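Local coordinates for protein reducing-end xylose-releasing exo-oligoxylanase Rex8A (Paenibacillus barcinonensis, PDB 6SUD) that trims xylooligosaccharides by hydrolysing their beta-1,4 linkages to release xylose from the reducing end, as a family 8 glycoside hydrolase, at residues A[32-41]-A[78-87]. The protein carries 1 engineered substitution. Residues are numbered along the deposited sequence; the frame is centred on the assembly and turned at random.
With EDO (1,2-ethanediol), chain C; EDO (1,2-ethanediol), chain H.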
ATOM      1  N   LEU A  32     -10.448  11.730  11.696  1.00 15.29           N
ATOM      2  CA  LEU A  32      -9.852  10.402  11.435  1.00 15.13           C
ATOM      3  C   LEU A  32     -10.871   9.345  11.857  1.00 15.94           C
ATOM      4  O   LEU A  32     -11.167   8.439  11.061  1.00 15.96           O
ATOM      5  CB  LEU A  32      -8.535  10.231  12.197  1.00 15.17           C
ATOM      6  CG  LEU A  32      -7.921   8.844  12.018  1.00 14.97           C
ATOM      7  CD1 LEU A  32      -7.719   8.535  10.541  1.00 15.27           C
ATOM      8  CD2 LEU A  32      -6.620   8.693  12.770  1.00 14.70           C
ATOM      9  N   GLU A  33     -11.439   9.501  13.049  1.00 17.28           N
ATOM     10  CA  GLU A  33     -12.448   8.551  13.566  1.00 18.50           C
ATOM     11  C   GLU A  33     -13.638   8.498  12.604  1.00 17.85           C
ATOM     12  O   GLU A  33     -14.124   7.394  12.378  1.00 16.35           O
ATOM     13  CB  GLU A  33     -12.836   8.928  14.991  1.00 21.23           C
ATOM     14  CG  GLU A  33     -14.215   8.448  15.387  1.00 24.09           C
ATOM     15  CD  GLU A  33     -14.327   6.936  15.474  1.00 26.58           C
ATOM     16  OE1 GLU A  33     -15.410   6.438  15.827  1.00 31.01           O
ATOM     17  OE2 GLU A  33     -13.333   6.255  15.185  1.00 32.08           O
ATOM     18  N   GLN A  34     -14.095   9.642  12.084  1.00 17.53           N
ATOM     19  CA  GLN A  34     -15.277   9.678  11.188  1.00 18.65           C
ATOM     20  C   GLN A  34     -14.927   9.055   9.836  1.00 16.89           C
ATOM     21  O   GLN A  34     -15.828   8.440   9.214  1.00 15.76           O
ATOM     22  CB  GLN A  34     -15.826  11.085  10.964  1.00 20.51           C
ATOM     23  CG  GLN A  34     -17.204  11.041  10.322  1.00 23.79           C
ATOM     24  CD  GLN A  34     -18.101  10.007  10.966  1.00 26.86           C
ATOM     25  OE1 GLN A  34     -18.503   9.033  10.335  1.00 31.07           O
ATOM     26  NE2 GLN A  34     -18.403  10.186  12.243  1.00 28.52           N
ATOM     27  N   THR A  35     -13.673   9.160   9.389  1.00 16.48           N
ATOM     28  CA  THR A  35     -13.297   8.530   8.101  1.00 15.51           C
ATOM     29  C   THR A  35     -13.418   7.014   8.277  1.00 15.27           C
ATOM     30  O   THR A  35     -14.029   6.344   7.419  1.00 13.37           O
ATOM     31  CB  THR A  35     -11.896   8.942   7.639  1.00 15.82           C
ATOM     32  OG1 THR A  35     -11.851  10.367   7.580  1.00 15.99           O
ATOM     33  CG2 THR A  35     -11.542   8.309   6.310  1.00 16.06           C
ATOM     34  N   TRP A  36     -12.881   6.508   9.385  1.00 15.22           N
ATOM     35  CA  TRP A  36     -12.999   5.077   9.755  1.00 15.50           C
ATOM     36  C   TRP A  36     -14.467   4.645   9.725  1.00 15.71           C
ATOM     37  O   TRP A  36     -14.778   3.653   9.081  1.00 14.75           O
ATOM     38  CB  TRP A  36     -12.391   4.794  11.132  1.00 15.31           C
ATOM     39  CG  TRP A  36     -12.754   3.423  11.617  1.00 15.14           C
ATOM     40  CD1 TRP A  36     -13.849   3.105  12.369  1.00 15.74           C
ATOM     41  CD2 TRP A  36     -12.114   2.165  11.302  1.00 15.03           C
ATOM     42  NE1 TRP A  36     -13.919   1.756  12.569  1.00 15.79           N
ATOM     43  CE2 TRP A  36     -12.881   1.151  11.918  1.00 15.10           C
ATOM     44  CE3 TRP A  36     -10.993   1.787  10.555  1.00 14.28           C
ATOM     45  CZ2 TRP A  36     -12.544  -0.198  11.837  1.00 14.57           C
ATOM     46  CZ3 TRP A  36     -10.656   0.454  10.485  1.00 14.31           C
ATOM     47  CH2 TRP A  36     -11.419  -0.524  11.117  1.00 14.48           C
ATOM     48  N   ASN A  37     -15.325   5.351  10.463  0.50 15.97           N
ATOM     49  CA  ASN A  37     -16.763   5.005  10.620  0.50 16.58           C
ATOM     50  C   ASN A  37     -17.451   4.919   9.253  0.50 16.88           C
ATOM     51  O   ASN A  37     -18.248   3.977   9.051  0.50 15.94           O
ATOM     52  CB  ASN A  37     -17.450   6.026  11.522  0.50 16.56           C
ATOM     53  CG  ASN A  37     -16.967   5.876  12.945  0.50 16.38           C
ATOM     54  OD1 ASN A  37     -16.705   4.760  13.384  0.50 16.17           O
ATOM     55  ND2 ASN A  37     -16.831   6.976  13.667  0.50 16.41           N
ATOM     56  N   ASP A  38     -17.205   5.890   8.372  1.00 17.31           N
ATOM     57  CA  ASP A  38     -17.857   5.947   7.038  1.00 18.67           C
ATOM     58  C   ASP A  38     -17.381   4.784   6.164  1.00 17.21           C
ATOM     59  O   ASP A  38     -18.223   4.156   5.518  1.00 16.95           O
ATOM     60  CB  ASP A  38     -17.629   7.292   6.346  1.00 20.62           C
ATOM     61  CG  ASP A  38     -18.372   8.448   6.991  1.00 22.98           C
ATOM     62  OD1 ASP A  38     -19.248   8.189   7.835  1.00 25.68           O
ATOM     63  OD2 ASP A  38     -18.061   9.609   6.651  1.00 26.33           O
ATOM     64  N   LEU A  39     -16.086   4.501   6.135  1.00 16.21           N
ATOM     65  CA  LEU A  39     -15.544   3.436   5.253  1.00 16.35           C
ATOM     66  C   LEU A  39     -15.970   2.038   5.703  1.00 14.73           C
ATOM     67  O   LEU A  39     -16.278   1.208   4.837  1.00 14.30           O
ATOM     68  CB  LEU A  39     -14.023   3.531   5.258  1.00 16.92           C
ATOM     69  CG  LEU A  39     -13.406   4.323   4.119  1.00 18.15           C
ATOM     70  CD1 LEU A  39     -12.015   3.764   3.864  1.00 18.76           C
ATOM     71  CD2 LEU A  39     -14.273   4.261   2.861  1.00 18.48           C
ATOM     72  N   PHE A  40     -15.954   1.765   7.004  1.00 14.26           N
ATOM     73  CA  PHE A  40     -16.299   0.422   7.533  1.00 14.06           C
ATOM     74  C   PHE A  40     -17.775   0.286   7.929  1.00 15.41           C
ATOM     75  O   PHE A  40     -18.269  -0.855   7.886  1.00 16.13           O
ATOM     76  CB  PHE A  40     -15.387   0.061   8.702  1.00 13.47           C
ATOM     77  CG  PHE A  40     -13.984  -0.236   8.243  1.00 12.71           C
ATOM     78  CD1 PHE A  40     -13.174   0.773   7.752  1.00 12.85           C
ATOM     79  CD2 PHE A  40     -13.531  -1.531   8.157  1.00 12.88           C
ATOM     80  CE1 PHE A  40     -11.916   0.503   7.231  1.00 12.67           C
ATOM     81  CE2 PHE A  40     -12.256  -1.803   7.667  1.00 12.45           C
ATOM     82  CZ  PHE A  40     -11.449  -0.781   7.226  1.00 12.02           C
ATOM     83  N   TYR A  41     -18.457   1.354   8.336  1.00 15.92           N
ATOM     84  CA  TYR A  41     -19.851   1.250   8.851  1.00 16.40           C
ATOM     85  C   TYR A  41     -20.780   2.297   8.239  1.00 18.34           C
ATOM     86  O   TYR A  41     -21.899   2.517   8.779  1.00 18.03           O
ATOM     87  CB  TYR A  41     -19.823   1.378  10.370  1.00 15.99           C
ATOM     88  CG  TYR A  41     -19.136   0.201  10.997  1.00 15.79           C
ATOM     89  CD1 TYR A  41     -19.680  -1.057  10.838  1.00 16.43           C
ATOM     90  CD2 TYR A  41     -17.925   0.312  11.659  1.00 15.73           C
ATOM     91  CE1 TYR A  41     -19.069  -2.187  11.352  1.00 16.22           C
ATOM     92  CE2 TYR A  41     -17.290  -0.815  12.170  1.00 15.89           C
ATOM     93  CZ  TYR A  41     -17.873  -2.064  12.028  1.00 16.36           C
ATOM     94  OH  TYR A  41     -17.322  -3.194  12.563  1.00 15.27           O
ATOM     95  N   MET A  78      -5.327  -0.877   7.908  1.00  8.49           N
ATOM     96  CA  MET A  78      -6.139   0.228   8.477  1.00  8.71           C
ATOM     97  C   MET A  78      -6.596  -0.186   9.880  1.00  8.49           C
ATOM     98  O   MET A  78      -6.458   0.632  10.810  1.00  8.36           O
ATOM     99  CB  MET A  78      -7.358   0.532   7.614  1.00  9.66           C
ATOM    100  CG  MET A  78      -7.031   0.895   6.174  1.00 10.18           C
ATOM    101  SD  MET A  78      -8.574   1.039   5.230  1.00 12.07           S
ATOM    102  CE  MET A  78      -7.955   1.265   3.566  1.00 11.20           C
ATOM    103  N   ALA A  79      -7.062  -1.431  10.027  1.00  8.30           N
ATOM    104  CA  ALA A  79      -7.640  -1.951  11.300  1.00  8.20           C
ATOM    105  C   ALA A  79      -6.580  -1.869  12.397  1.00  8.20           C
ATOM    106  O   ALA A  79      -6.926  -1.414  13.510  1.00  8.35           O
ATOM    107  CB  ALA A  79      -8.219  -3.339  11.196  1.00  7.91           C
ATOM    108  N   VAL A  80      -5.357  -2.307  12.110  1.00  8.11           N
ATOM    109  CA  VAL A  80      -4.322  -2.414  13.176  1.00  8.07           C
ATOM    110  C   VAL A  80      -3.823  -1.003  13.502  1.00  8.68           C
ATOM    111  O   VAL A  80      -3.693  -0.707  14.697  1.00  9.23           O
ATOM    112  CB  VAL A  80      -3.211  -3.443  12.868  1.00  7.68           C
ATOM    113  CG1 VAL A  80      -2.328  -3.089  11.677  1.00  7.45           C
ATOM    114  CG2 VAL A  80      -2.387  -3.680  14.112  1.00  7.56           C
ATOM    115  N   GLN A  81      -3.694  -0.108  12.509  1.00  9.22           N
ATOM    116  CA  GLN A  81      -3.307   1.316  12.740  1.00  9.78           C
ATOM    117  C   GLN A  81      -4.385   2.031  13.571  1.00 10.32           C
ATOM    118  O   GLN A  81      -4.021   2.905  14.375  1.00 10.54           O
ATOM    119  CB  GLN A  81      -3.058   2.028  11.410  1.00  9.60           C
ATOM    120  CG  GLN A  81      -1.833   1.509  10.671  1.00  9.23           C
ATOM    121  CD  GLN A  81      -0.533   1.850  11.354  1.00  9.29           C
ATOM    122  OE1 GLN A  81      -0.455   2.760  12.171  1.00  9.04           O
ATOM    123  NE2 GLN A  81       0.522   1.133  10.992  1.00  8.60           N
ATOM    124  N   MET A  82      -5.646   1.619  13.464  1.00 11.65           N
ATOM    125  CA  MET A  82      -6.773   2.264  14.191  1.00 12.64           C
ATOM    126  C   MET A  82      -7.106   1.481  15.469  1.00 13.36           C
ATOM    127  O   MET A  82      -8.063   1.881  16.157  1.00 13.14           O
ATOM    128  CB  MET A  82      -8.021   2.349  13.307  1.00 13.31           C
ATOM    129  CG  MET A  82      -7.932   3.310  12.138  1.00 13.89           C
ATOM    130  SD  MET A  82      -7.874   5.027  12.723  1.00 15.65           S
ATOM    131  CE  MET A  82      -9.473   5.164  13.518  1.00 15.20           C
ATOM    132  N   ASP A  83      -6.321   0.452  15.806  1.00 13.22           N
ATOM    133  CA  ASP A  83      -6.511  -0.386  17.020  1.00 14.13           C
ATOM    134  C   ASP A  83      -7.914  -1.016  16.970  1.00 13.30           C
ATOM    135  O   ASP A  83      -8.665  -0.952  17.999  1.00 13.17           O
ATOM    136  CB  ASP A  83      -6.261   0.437  18.287  1.00 15.14           C
ATOM    137  CG  ASP A  83      -6.163  -0.386  19.558  1.00 16.69           C
ATOM    138  OD1 ASP A  83      -5.973  -1.607  19.449  1.00 18.30           O
ATOM    139  OD2 ASP A  83      -6.275   0.203  20.655  1.00 19.28           O
ATOM    140  N   LYS A  84      -8.260  -1.623  15.835  1.00 12.24           N
ATOM    141  CA  LYS A  84      -9.614  -2.203  15.602  1.00 12.55           C
ATOM    142  C   LYS A  84      -9.485  -3.711  15.391  1.00 12.02           C
ATOM    143  O   LYS A  84      -9.584  -4.197  14.249  1.00 10.39           O
ATOM    144  CB  LYS A  84     -10.333  -1.488  14.459  1.00 13.01           C
ATOM    145  CG  LYS A  84     -10.516   0.002  14.692  1.00 13.58           C
ATOM    146  CD  LYS A  84     -11.698   0.363  15.542  1.00 14.29           C
ATOM    147  CE  LYS A  84     -12.000   1.848  15.536  1.00 14.78           C
ATOM    148  NZ  LYS A  84     -13.112   2.188  16.455  1.00 15.30           N
ATOM    149  N   LYS A  85      -9.267  -4.423  16.488  1.00 11.70           N
ATOM    150  CA  LYS A  85      -8.913  -5.855  16.450  1.00 11.94           C
ATOM    151  C   LYS A  85     -10.052  -6.695  15.857  1.00 12.10           C
ATOM    152  O   LYS A  85      -9.755  -7.648  15.126  1.00 12.11           O
ATOM    153  CB  LYS A  85      -8.548  -6.338  17.853  1.00 12.21           C
ATOM    154  CG  LYS A  85      -7.964  -7.742  17.867  1.00 12.51           C
ATOM    155  CD  LYS A  85      -7.320  -8.125  19.177  1.00 12.88           C
ATOM    156  CE  LYS A  85      -6.505  -9.396  19.089  1.00 12.87           C
ATOM    157  NZ  LYS A  85      -7.377 -10.561  18.809  1.00 13.27           N
ATOM    158  N   HIS A  86     -11.307  -6.383  16.177  1.00 12.09           N
ATOM    159  CA  HIS A  86     -12.468  -7.221  15.769  1.00 12.32           C
ATOM    160  C   HIS A  86     -12.564  -7.266  14.243  1.00 11.29           C
ATOM    161  O   HIS A  86     -12.658  -8.382  13.677  1.00 11.56           O
ATOM    162  CB  HIS A  86     -13.742  -6.748  16.457  1.00 12.73           C
ATOM    163  CG  HIS A  86     -14.956  -7.510  16.039  1.00 14.20           C
ATOM    164  ND1 HIS A  86     -16.047  -6.879  15.502  1.00 15.40           N
ATOM    165  CD2 HIS A  86     -15.260  -8.827  16.070  1.00 14.51           C
ATOM    166  CE1 HIS A  86     -16.991  -7.761  15.251  1.00 14.24           C
ATOM    167  NE2 HIS A  86     -16.528  -8.966  15.564  1.00 15.09           N
ATOM    168  N   GLU A  87     -12.465  -6.108  13.598  1.00 11.03           N
ATOM    169  CA  GLU A  87     -12.486  -6.017  12.123  1.00 10.76           C
ATOM    170  C   GLU A  87     -11.230  -6.666  11.543  1.00 10.04           C
ATOM    171  O   GLU A  87     -11.363  -7.380  10.549  1.00  9.63           O
ATOM    172  CB  GLU A  87     -12.535  -4.565  11.671  1.00 11.55           C
ATOM    173  CG  GLU A  87     -13.833  -3.884  12.015  1.00 12.04           C
ATOM    174  CD  GLU A  87     -14.070  -3.461  13.450  1.00 12.59           C
ATOM    175  OE1 GLU A  87     -13.159  -3.571  14.306  1.00 12.31           O
ATOM    176  OE2 GLU A  87     -15.187  -3.010  13.704  1.00 13.03           O
TER
HETATM  177  C1  EDO C 501     -15.014  -1.057  15.977  1.00 20.85           C
HETATM  178  O1  EDO C 501     -16.269  -1.607  15.606  1.00 21.45           O
HETATM  179  C2  EDO C 501     -14.599  -0.169  14.943  1.00 20.71           C
HETATM  180  O2  EDO C 501     -15.605   0.791  14.697  1.00 21.83           O
HETATM  181  C1  EDO H 506     -12.127  -3.637  17.840  1.00 20.26           C
HETATM  182  O1  EDO H 506     -13.216  -3.054  17.134  1.00 20.39           O
HETATM  183  C2  EDO H 506     -11.241  -2.618  18.423  1.00 20.81           C
HETATM  184  O2  EDO H 506     -10.380  -3.081  19.449  1.00 21.64           O
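The Schellman turn that closes helix 69-81, made by the positive phi (58°) of D83, leads into helix 85-99 and receives W36 of helix 25-41, whose indole lies between K84 on one face and F40 of its own helix on the other. K84 runs its aliphatic chain across its own face of the indole: CG sits 3.5 Å from W36 CZ2, and CE lies over the five-membered ring, 3.8 Å from its centroid. The ammonium ends off-centre as a cation-pi partner, with NZ 4.3 Å from E33 OE2, longer than a salt bridge. The W36 ring reaches the turn because the indole swings over beside its own carbonyl carbon, chi1 169°; CZ3 approaches A79 CA and CE3 meets M82 CG at 3.8 Å. M82 folds back on itself, bringing SD to L32 CD2 and CE to W36 CB. All three helices are part of the (alpha/alpha)6 barrel of family 8 enzymes; F367 of helix 359-373 touches both M78 and M82. M78 SD makes a Met-aromatic contact at the edge of F40, 3.9 Å from CE1. Toward the start of helix 85-99, Y41 OH donates a hydrogen bond to E87 OE2, its modelled 2.4 Å doubtfully short, the phenol ring and carboxylate planes 76° apart. An ethanediol, probably from the crystallisation liquor, bridges the same oxygen to W36 NE1, its O2 taking the indole N-H at 2.9 Å.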